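Local coordinates for protein SloR (Streptococcus mutans, PDB 5CVI) that probably acts as a manganese-responsive, DNA-binding transcription regulator of the DtxR/MntR family, working as a homodimer, at residues 153-158 against 173-178; 179-184 against 191-196. All blocks are in the same frame, centred on the assembly; numbering follows the deposited sequence.

Contact 1. Residues 153-158 against 173-178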
ATOM      1  N   TYR B 153     -16.759  -9.761 -33.676  1.00 34.08           N
ATOM      2  CA  TYR B 153     -15.544  -9.597 -32.883  1.00 29.48           C
ATOM      3  C   TYR B 153     -15.860  -9.695 -31.398  1.00 24.96           C
ATOM      4  O   TYR B 153     -16.992  -9.465 -30.980  1.00 21.76           O
ATOM      5  CB  TYR B 153     -14.888  -8.245 -33.169  1.00 27.74           C
ATOM      6  CG  TYR B 153     -14.176  -8.174 -34.498  1.00 30.68           C
ATOM      7  CD1 TYR B 153     -12.808  -8.391 -34.588  1.00 29.68           C
ATOM      8  CD2 TYR B 153     -14.872  -7.894 -35.666  1.00 29.67           C
ATOM      9  CE1 TYR B 153     -12.155  -8.329 -35.798  1.00 33.63           C
ATOM     10  CE2 TYR B 153     -14.227  -7.829 -36.881  1.00 29.47           C
ATOM     11  CZ  TYR B 153     -12.870  -8.047 -36.943  1.00 35.88           C
ATOM     12  OH  TYR B 153     -12.222  -7.985 -38.157  1.00 46.03           O
ATOM     13  N   LEU B 154     -14.852 -10.038 -30.605  1.00 24.84           N
ATOM     14  CA  LEU B 154     -14.980 -10.011 -29.153  1.00 20.75           C
ATOM     15  C   LEU B 154     -14.121  -8.894 -28.575  1.00 19.26           C
ATOM     16  O   LEU B 154     -12.955  -8.747 -28.939  1.00 19.46           O
ATOM     17  CB  LEU B 154     -14.588 -11.358 -28.539  1.00 21.70           C
ATOM     18  CG  LEU B 154     -15.658 -12.453 -28.499  1.00 34.25           C
ATOM     19  CD1 LEU B 154     -16.145 -12.786 -29.899  1.00 41.31           C
ATOM     20  CD2 LEU B 154     -15.135 -13.701 -27.803  1.00 34.35           C
ATOM     21  N   LEU B 155     -14.708  -8.098 -27.688  1.00 18.01           N
ATOM     22  CA  LEU B 155     -13.970  -7.053 -26.987  1.00 24.68           C
ATOM     23  C   LEU B 155     -13.106  -7.688 -25.901  1.00 22.67           C
ATOM     24  O   LEU B 155     -13.617  -8.127 -24.871  1.00 23.22           O
ATOM     25  CB  LEU B 155     -14.941  -6.043 -26.373  1.00 29.28           C
ATOM     26  CG  LEU B 155     -14.357  -4.869 -25.585  1.00 28.71           C
ATOM     27  CD1 LEU B 155     -13.418  -4.051 -26.454  1.00 23.51           C
ATOM     28  CD2 LEU B 155     -15.475  -3.994 -25.039  1.00 30.18           C
ATOM     29  N   LYS B 156     -11.799  -7.747 -26.137  1.00 24.08           N
ATOM     30  CA  LYS B 156     -10.892  -8.449 -25.231  1.00 23.28           C
ATOM     31  C   LYS B 156     -10.131  -7.524 -24.276  1.00 26.03           C
ATOM     32  O   LYS B 156      -9.831  -7.913 -23.145  1.00 29.71           O
ATOM     33  CB  LYS B 156      -9.900  -9.315 -26.017  1.00 18.76           C
ATOM     34  CG  LYS B 156     -10.536 -10.341 -26.939  1.00 29.06           C
ATOM     35  CD  LYS B 156     -11.559 -11.204 -26.213  1.00 35.99           C
ATOM     36  CE  LYS B 156     -10.913 -12.049 -25.125  1.00 40.77           C
ATOM     37  NZ  LYS B 156     -11.935 -12.809 -24.344  1.00 40.99           N
ATOM     38  N   ARG B 157      -9.814  -6.314 -24.727  1.00 15.23           N
ATOM     39  CA  ARG B 157      -9.004  -5.394 -23.930  1.00 20.35           C
ATOM     40  C   ARG B 157      -9.300  -3.919 -24.203  1.00 21.75           C
ATOM     41  O   ARG B 157      -9.577  -3.526 -25.341  1.00 18.04           O
ATOM     42  CB  ARG B 157      -7.515  -5.670 -24.151  1.00 21.09           C
ATOM     43  CG  ARG B 157      -6.590  -4.550 -23.687  1.00 14.80           C
ATOM     44  CD  ARG B 157      -5.141  -4.867 -24.021  1.00 15.83           C
ATOM     45  NE  ARG B 157      -4.255  -3.728 -23.798  1.00 31.78           N
ATOM     46  CZ  ARG B 157      -3.350  -3.306 -24.674  1.00 31.59           C
ATOM     47  NH1 ARG B 157      -3.213  -3.928 -25.836  1.00 30.00           N
ATOM     48  NH2 ARG B 157      -2.580  -2.264 -24.390  1.00 36.48           N
ATOM     49  N   VAL B 158      -9.228  -3.113 -23.146  1.00 16.42           N
ATOM     50  CA  VAL B 158      -9.394  -1.666 -23.249  1.00 16.22           C
ATOM     51  C   VAL B 158      -8.291  -0.973 -22.462  1.00 20.01           C
ATOM     52  O   VAL B 158      -7.641  -1.590 -21.621  1.00 23.50           O
ATOM     53  CB  VAL B 158     -10.751  -1.204 -22.704  1.00 12.56           C
ATOM     54  CG1 VAL B 158     -11.886  -1.860 -23.473  1.00 16.89           C
ATOM     55  CG2 VAL B 158     -10.853  -1.529 -21.211  1.00 12.85           C
ATOM     56  N   LEU B 173     -20.834  -1.255 -22.734  1.00 21.94           N
ATOM     57  CA  LEU B 173     -19.781  -2.117 -23.256  1.00 21.80           C
ATOM     58  C   LEU B 173     -18.993  -2.764 -22.124  1.00 23.15           C
ATOM     59  O   LEU B 173     -18.562  -2.085 -21.193  1.00 25.69           O
ATOM     60  CB  LEU B 173     -18.832  -1.331 -24.164  1.00 26.73           C
ATOM     61  CG  LEU B 173     -19.353  -0.934 -25.548  1.00 14.69           C
ATOM     62  CD1 LEU B 173     -19.839  -2.159 -26.307  1.00 15.38           C
ATOM     63  CD2 LEU B 173     -20.456   0.095 -25.428  1.00 25.28           C
ATOM     64  N   LYS B 174     -18.812  -4.078 -22.212  1.00 26.11           N
ATOM     65  CA  LYS B 174     -18.021  -4.826 -21.242  1.00 14.48           C
ATOM     66  C   LYS B 174     -17.003  -5.700 -21.962  1.00 17.95           C
ATOM     67  O   LYS B 174     -17.231  -6.126 -23.092  1.00 16.28           O
ATOM     68  CB  LYS B 174     -18.918  -5.714 -20.375  1.00 34.58           C
ATOM     69  CG  LYS B 174     -19.719  -4.983 -19.310  1.00 41.96           C
ATOM     70  CD  LYS B 174     -20.646  -5.949 -18.577  1.00 51.96           C
ATOM     71  CE  LYS B 174     -21.318  -5.289 -17.382  1.00 57.21           C
ATOM     72  NZ  LYS B 174     -20.335  -4.888 -16.338  1.00 58.82           N
ATOM     73  N   ILE B 175     -15.882  -5.970 -21.300  1.00 20.07           N
ATOM     74  CA  ILE B 175     -14.898  -6.914 -21.814  1.00 24.09           C
ATOM     75  C   ILE B 175     -15.545  -8.287 -21.992  1.00 28.55           C
ATOM     76  O   ILE B 175     -16.164  -8.812 -21.070  1.00 31.29           O
ATOM     77  CB  ILE B 175     -13.694  -7.041 -20.858  1.00 22.22           C
ATOM     78  CG1 ILE B 175     -12.996  -5.689 -20.685  1.00 21.24           C
ATOM     79  CG2 ILE B 175     -12.721  -8.098 -21.358  1.00 19.62           C
ATOM     80  CD1 ILE B 175     -12.472  -5.099 -21.969  1.00 24.64           C
ATOM     81  N   GLY B 176     -15.410  -8.859 -23.184  1.00 25.54           N
ATOM     82  CA  GLY B 176     -15.987 -10.159 -23.472  1.00 25.31           C
ATOM     83  C   GLY B 176     -17.258 -10.063 -24.294  1.00 31.88           C
ATOM     84  O   GLY B 176     -17.830 -11.082 -24.692  1.00 20.12           O
ATOM     85  N   ASP B 177     -17.701  -8.836 -24.550  1.00 27.19           N
ATOM     86  CA  ASP B 177     -18.905  -8.611 -25.341  1.00 29.47           C
ATOM     87  C   ASP B 177     -18.680  -8.920 -26.815  1.00 37.71           C
ATOM     88  O   ASP B 177     -17.624  -8.613 -27.372  1.00 38.39           O
ATOM     89  CB  ASP B 177     -19.392  -7.169 -25.184  1.00 38.08           C
ATOM     90  CG  ASP B 177     -20.316  -6.991 -23.996  1.00 47.47           C
ATOM     91  OD1 ASP B 177     -20.887  -8.001 -23.530  1.00 53.80           O
ATOM     92  OD2 ASP B 177     -20.478  -5.841 -23.535  1.00 43.52           O
ATOM     93  N   GLU B 178     -19.680  -9.538 -27.436  1.00 39.93           N
ATOM     94  CA  GLU B 178     -19.669  -9.763 -28.875  1.00 32.77           C
ATOM     95  C   GLU B 178     -20.263  -8.551 -29.589  1.00 35.80           C
ATOM     96  O   GLU B 178     -21.423  -8.198 -29.376  1.00 41.29           O
ATOM     97  CB  GLU B 178     -20.462 -11.023 -29.236  1.00 32.89           C
ATOM     98  CG  GLU B 178     -19.823 -12.327 -28.781  1.00 43.69           C
ATOM     99  CD  GLU B 178     -20.637 -13.553 -29.165  1.00 52.01           C
ATOM    100  OE1 GLU B 178     -21.769 -13.388 -29.667  1.00 49.71           O
ATOM    101  OE2 GLU B 178     -20.141 -14.684 -28.964  1.00 60.79           O
TER
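In the FeoA domain, an SH3-like sheet, the contact sets the type II turn Lys174-Asp177, at the entrance to strand 178-185, against strand 151-158, with the Leu155 backbone paired to Gly176 and Asp177. Leu155 N donates to Asp177 O at 3.0 Å. Leu155 O in turn accepts from Gly176 N at 2.6 Å. Next to this pair, Leu154 and Glu178 form an antiparallel non-hydrogen-bonded pair. Their side chains run side by side, Leu154 CD1 lying 3.9 Å from Glu178 CG, while the Glu178 carboxylate reaches Lys215. In Leu155, chi1 of 180° sets CG anti to the backbone N, 4.0 Å from Lys174 O; CD2, beyond it, comes to 3.4 Å from the same oxygen. The Ile175 side chain crosses that of Leu155 at about a right angle and places CD1 3.6 Å from Val158 CG1, where Met168 and Leu164 of helix 162-170 also cover Val158. The turn itself is tied by Asp177 N to Lys174 O and by Lys174 N to Asp177 OD2 (2.8 Å), which is met from above the carboxylate plane. Gly176 has a positive phi of 103°, a conformation that suits glycine. Both backbone polar groups of Leu155 are thus satisfied by the turn, and Asp177 OD2, by taking the Lys174 N-H, links the turn's two ends, with Lys195 as a second, weak and long partner.

Contact 2. Residues 179-184 against 191-196; sequences LRLLEY and YTIEKD
Arg180 and Glu194 face each other as a hydrogen-bonded antiparallel pair, with Arg180 N donating to Glu194 O (2.8 Å) and Glu194 N to Arg180 O. Further along, Thr192 O accepts from Leu182 N at 2.8 Å and, weakly, from Glu183 N, while Thr192 N returns a bond to Glu183 O. Because Leu182 and Glu183 both face Thr192, the register slips by one residue in a classic beta bulge. Strands 178-185 and 190-195 make up a beta hairpin of the FeoA domain's five-stranded sheet, and their short segments run at 142° to each other.

The charged contact is a salt bridge between Arg180 NH1 and Glu194 OE1. The two side chains lie side by side, and the carboxylate comes to the guanidinium edge with the planes 29° apart. Glu194 OE2 turns instead to Gly197 N.

Apolar contacts lie on the sheet face that carries Leu181, Ile193, Tyr184 and Tyr191. Leu181 CD1 sits 3.8 Å from Ile193 CG2 and 3.9 Å from Tyr191 CB. Ile193 CD1 also meets a neighbour, Leu179, at 3.8 Å from its CB.

The aromatic pair is edge-to-face: Tyr184 turns its edge to the face of Tyr191, with centroids 4.6 Å apart and planes at 50°. Tyr184 CD1 stands 3.5 Å above the plane of the Tyr191 ring, over its centre, while the hydroxyl of Tyr191 bonds to Gly146 N.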
ATOM      1  N   LEU B 179     -19.462  -7.903 -30.424  1.00 20.47           N
ATOM      2  CA  LEU B 179     -19.954  -6.797 -31.234  1.00 24.46           C
ATOM      3  C   LEU B 179     -19.662  -7.041 -32.712  1.00 26.68           C
ATOM      4  O   LEU B 179     -18.537  -7.369 -33.087  1.00 30.59           O
ATOM      5  CB  LEU B 179     -19.353  -5.473 -30.761  1.00 23.89           C
ATOM      6  CG  LEU B 179     -17.903  -5.530 -30.284  1.00 24.72           C
ATOM      7  CD1 LEU B 179     -16.937  -5.486 -31.459  1.00 24.46           C
ATOM      8  CD2 LEU B 179     -17.620  -4.411 -29.298  1.00 19.79           C
ATOM      9  N   ARG B 180     -20.690  -6.897 -33.543  1.00 25.33           N
ATOM     10  CA  ARG B 180     -20.561  -7.140 -34.974  1.00 27.95           C
ATOM     11  C   ARG B 180     -20.216  -5.845 -35.707  1.00 28.44           C
ATOM     12  O   ARG B 180     -20.988  -4.884 -35.686  1.00 24.70           O
ATOM     13  CB  ARG B 180     -21.855  -7.754 -35.528  1.00 32.90           C
ATOM     14  CG  ARG B 180     -21.826  -8.083 -37.017  1.00 33.73           C
ATOM     15  CD  ARG B 180     -23.128  -8.736 -37.479  1.00 37.87           C
ATOM     16  NE  ARG B 180     -23.285 -10.104 -36.984  1.00 46.94           N
ATOM     17  CZ  ARG B 180     -23.876 -10.427 -35.838  1.00 56.93           C
ATOM     18  NH1 ARG B 180     -24.372  -9.480 -35.051  1.00 55.51           N
ATOM     19  NH2 ARG B 180     -23.972 -11.699 -35.475  1.00 64.10           N
ATOM     20  N   LEU B 181     -19.050  -5.823 -36.345  1.00 31.76           N
ATOM     21  CA  LEU B 181     -18.629  -4.671 -37.135  1.00 37.01           C
ATOM     22  C   LEU B 181     -19.307  -4.694 -38.499  1.00 35.66           C
ATOM     23  O   LEU B 181     -19.037  -5.572 -39.321  1.00 34.65           O
ATOM     24  CB  LEU B 181     -17.110  -4.659 -37.306  1.00 42.64           C
ATOM     25  CG  LEU B 181     -16.557  -3.542 -38.194  1.00 46.11           C
ATOM     26  CD1 LEU B 181     -16.982  -2.181 -37.663  1.00 42.38           C
ATOM     27  CD2 LEU B 181     -15.040  -3.628 -38.297  1.00 53.36           C
ATOM     28  N   LEU B 182     -20.184  -3.724 -38.735  1.00 33.33           N
ATOM     29  CA  LEU B 182     -20.955  -3.674 -39.970  1.00 37.91           C
ATOM     30  C   LEU B 182     -20.183  -3.009 -41.105  1.00 40.30           C
ATOM     31  O   LEU B 182     -20.149  -3.511 -42.227  1.00 39.45           O
ATOM     32  CB  LEU B 182     -22.273  -2.937 -39.740  1.00 36.74           C
ATOM     33  CG  LEU B 182     -23.203  -3.537 -38.690  1.00 24.32           C
ATOM     34  CD1 LEU B 182     -24.464  -2.699 -38.557  1.00 24.03           C
ATOM     35  CD2 LEU B 182     -23.549  -4.974 -39.049  1.00 25.69           C
ATOM     36  N   GLU B 183     -19.564  -1.873 -40.802  1.00 41.24           N
ATOM     37  CA  GLU B 183     -18.865  -1.087 -41.807  1.00 45.53           C
ATOM     38  C   GLU B 183     -18.061   0.020 -41.144  1.00 43.77           C
ATOM     39  O   GLU B 183     -18.265   0.329 -39.969  1.00 43.96           O
ATOM     40  CB  GLU B 183     -19.872  -0.454 -42.767  1.00 51.32           C
ATOM     41  CG  GLU B 183     -20.788   0.555 -42.091  1.00 58.42           C
ATOM     42  CD  GLU B 183     -21.777   1.194 -43.047  1.00 69.21           C
ATOM     43  OE1 GLU B 183     -21.539   1.154 -44.272  1.00 70.43           O
ATOM     44  OE2 GLU B 183     -22.797   1.734 -42.567  1.00 73.13           O
ATOM     45  N   TYR B 184     -17.147   0.617 -41.900  1.00 41.85           N
ATOM     46  CA  TYR B 184     -16.480   1.831 -41.457  1.00 26.42           C
ATOM     47  C   TYR B 184     -17.034   3.033 -42.213  1.00 27.11           C
ATOM     48  O   TYR B 184     -16.763   3.205 -43.396  1.00 28.77           O
ATOM     49  CB  TYR B 184     -14.967   1.730 -41.646  1.00 27.48           C
ATOM     50  CG  TYR B 184     -14.258   3.058 -41.492  1.00 44.26           C
ATOM     51  CD1 TYR B 184     -14.082   3.631 -40.239  1.00 40.18           C
ATOM     52  CD2 TYR B 184     -13.775   3.743 -42.599  1.00 46.92           C
ATOM     53  CE1 TYR B 184     -13.442   4.848 -40.094  1.00 40.69           C
ATOM     54  CE2 TYR B 184     -13.132   4.958 -42.464  1.00 30.29           C
ATOM     55  CZ  TYR B 184     -12.969   5.505 -41.211  1.00 44.46           C
ATOM     56  OH  TYR B 184     -12.331   6.716 -41.072  1.00 45.03           O
ATOM     57  N   TYR B 191     -16.471   3.691 -36.837  1.00 28.78           N
ATOM     58  CA  TYR B 191     -16.767   2.296 -37.131  1.00 28.98           C
ATOM     59  C   TYR B 191     -18.167   1.957 -36.625  1.00 23.58           C
ATOM     60  O   TYR B 191     -18.447   2.071 -35.434  1.00 19.69           O
ATOM     61  CB  TYR B 191     -15.718   1.374 -36.495  1.00 27.75           C
ATOM     62  CG  TYR B 191     -14.311   1.580 -37.020  1.00 27.83           C
ATOM     63  CD1 TYR B 191     -13.538   2.653 -36.588  1.00 26.19           C
ATOM     64  CD2 TYR B 191     -13.753   0.704 -37.942  1.00 27.51           C
ATOM     65  CE1 TYR B 191     -12.253   2.848 -37.065  1.00 29.11           C
ATOM     66  CE2 TYR B 191     -12.464   0.891 -38.424  1.00 27.20           C
ATOM     67  CZ  TYR B 191     -11.721   1.965 -37.981  1.00 29.74           C
ATOM     68  OH  TYR B 191     -10.444   2.161 -38.454  1.00 29.83           O
ATOM     69  N   THR B 192     -19.049   1.556 -37.535  1.00 23.86           N
ATOM     70  CA  THR B 192     -20.420   1.221 -37.160  1.00 29.09           C
ATOM     71  C   THR B 192     -20.542  -0.247 -36.761  1.00 29.03           C
ATOM     72  O   THR B 192     -20.363  -1.146 -37.585  1.00 31.87           O
ATOM     73  CB  THR B 192     -21.424   1.551 -38.286  1.00 28.42           C
ATOM     74  OG1 THR B 192     -21.439   2.965 -38.513  1.00 28.96           O
ATOM     75  CG2 THR B 192     -22.823   1.098 -37.901  1.00 23.58           C
ATOM     76  N   ILE B 193     -20.842  -0.480 -35.487  1.00 26.49           N
ATOM     77  CA  ILE B 193     -20.929  -1.834 -34.956  1.00 22.06           C
ATOM     78  C   ILE B 193     -22.326  -2.129 -34.429  1.00 26.80           C
ATOM     79  O   ILE B 193     -23.106  -1.216 -34.160  1.00 28.42           O
ATOM     80  CB  ILE B 193     -19.908  -2.059 -33.827  1.00 19.19           C
ATOM     81  CG1 ILE B 193     -20.366  -1.362 -32.544  1.00 18.17           C
ATOM     82  CG2 ILE B 193     -18.532  -1.566 -34.249  1.00 19.25           C
ATOM     83  CD1 ILE B 193     -19.511  -1.677 -31.339  1.00 17.37           C
ATOM     84  N   GLU B 194     -22.634  -3.413 -34.281  1.00 33.09           N
ATOM     85  CA  GLU B 194     -23.937  -3.845 -33.796  1.00 27.96           C
ATOM     86  C   GLU B 194     -23.789  -4.718 -32.553  1.00 29.01           C
ATOM     87  O   GLU B 194     -23.049  -5.702 -32.554  1.00 21.32           O
ATOM     88  CB  GLU B 194     -24.690  -4.596 -34.900  1.00 29.47           C
ATOM     89  CG  GLU B 194     -26.048  -5.153 -34.489  1.00 35.57           C
ATOM     90  CD  GLU B 194     -25.949  -6.495 -33.785  1.00 38.77           C
ATOM     91  OE1 GLU B 194     -25.023  -7.271 -34.104  1.00 39.29           O
ATOM     92  OE2 GLU B 194     -26.795  -6.770 -32.909  1.00 42.88           O
ATOM     93  N   LYS B 195     -24.500  -4.344 -31.494  1.00 35.14           N
ATOM     94  CA  LYS B 195     -24.499  -5.098 -30.246  1.00 35.78           C
ATOM     95  C   LYS B 195     -25.922  -5.253 -29.728  1.00 35.75           C
ATOM     96  O   LYS B 195     -26.613  -4.259 -29.500  1.00 26.32           O
ATOM     97  CB  LYS B 195     -23.644  -4.391 -29.191  1.00 28.00           C
ATOM     98  CG  LYS B 195     -23.867  -4.902 -27.779  1.00 33.09           C
ATOM     99  CD  LYS B 195     -23.278  -3.974 -26.738  1.00 34.19           C
ATOM    100  CE  LYS B 195     -23.783  -4.317 -25.345  1.00 35.39           C
ATOM    101  NZ  LYS B 195     -23.524  -5.741 -24.991  1.00 34.90           N
ATOM    102  N   ASP B 196     -26.354  -6.498 -29.553  1.00 41.89           N
ATOM    103  CA  ASP B 196     -27.687  -6.793 -29.031  1.00 42.66           C
ATOM    104  C   ASP B 196     -28.798  -6.190 -29.882  1.00 37.59           C
ATOM    105  O   ASP B 196     -29.842  -5.796 -29.366  1.00 44.25           O
ATOM    106  CB  ASP B 196     -27.816  -6.315 -27.584  1.00 48.31           C
ATOM    107  CG  ASP B 196     -26.837  -7.002 -26.657  1.00 52.30           C
ATOM    108  OD1 ASP B 196     -26.529  -8.189 -26.895  1.00 54.74           O
ATOM    109  OD2 ASP B 196     -26.371  -6.353 -25.696  1.00 52.58           O
TER

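How the contacts relate
From the N terminus, strand 151-158 comes first, followed by helix 162-170; contact 1 closes this helical excursion by bringing 173-178 back against the strand. The chain then passes directly into 179-184, turns, and returns as 191-196, so that contact 2 closes a shorter hairpin loop. The two loops follow in series, neither enclosing nor crossing the other. Their shared element is strand 178-185, which lies between strands 151-158 and 190-195 in the sheet. Between the contacts, Tyr153 O and Leu179 N are 3.0 Å apart, a probable hydrogen bond, and Leu173 CD1 packs on Lys195 CD at 3.9 Å. Together they join these three strands and the loop after helix 162-170, all within the FeoA domain.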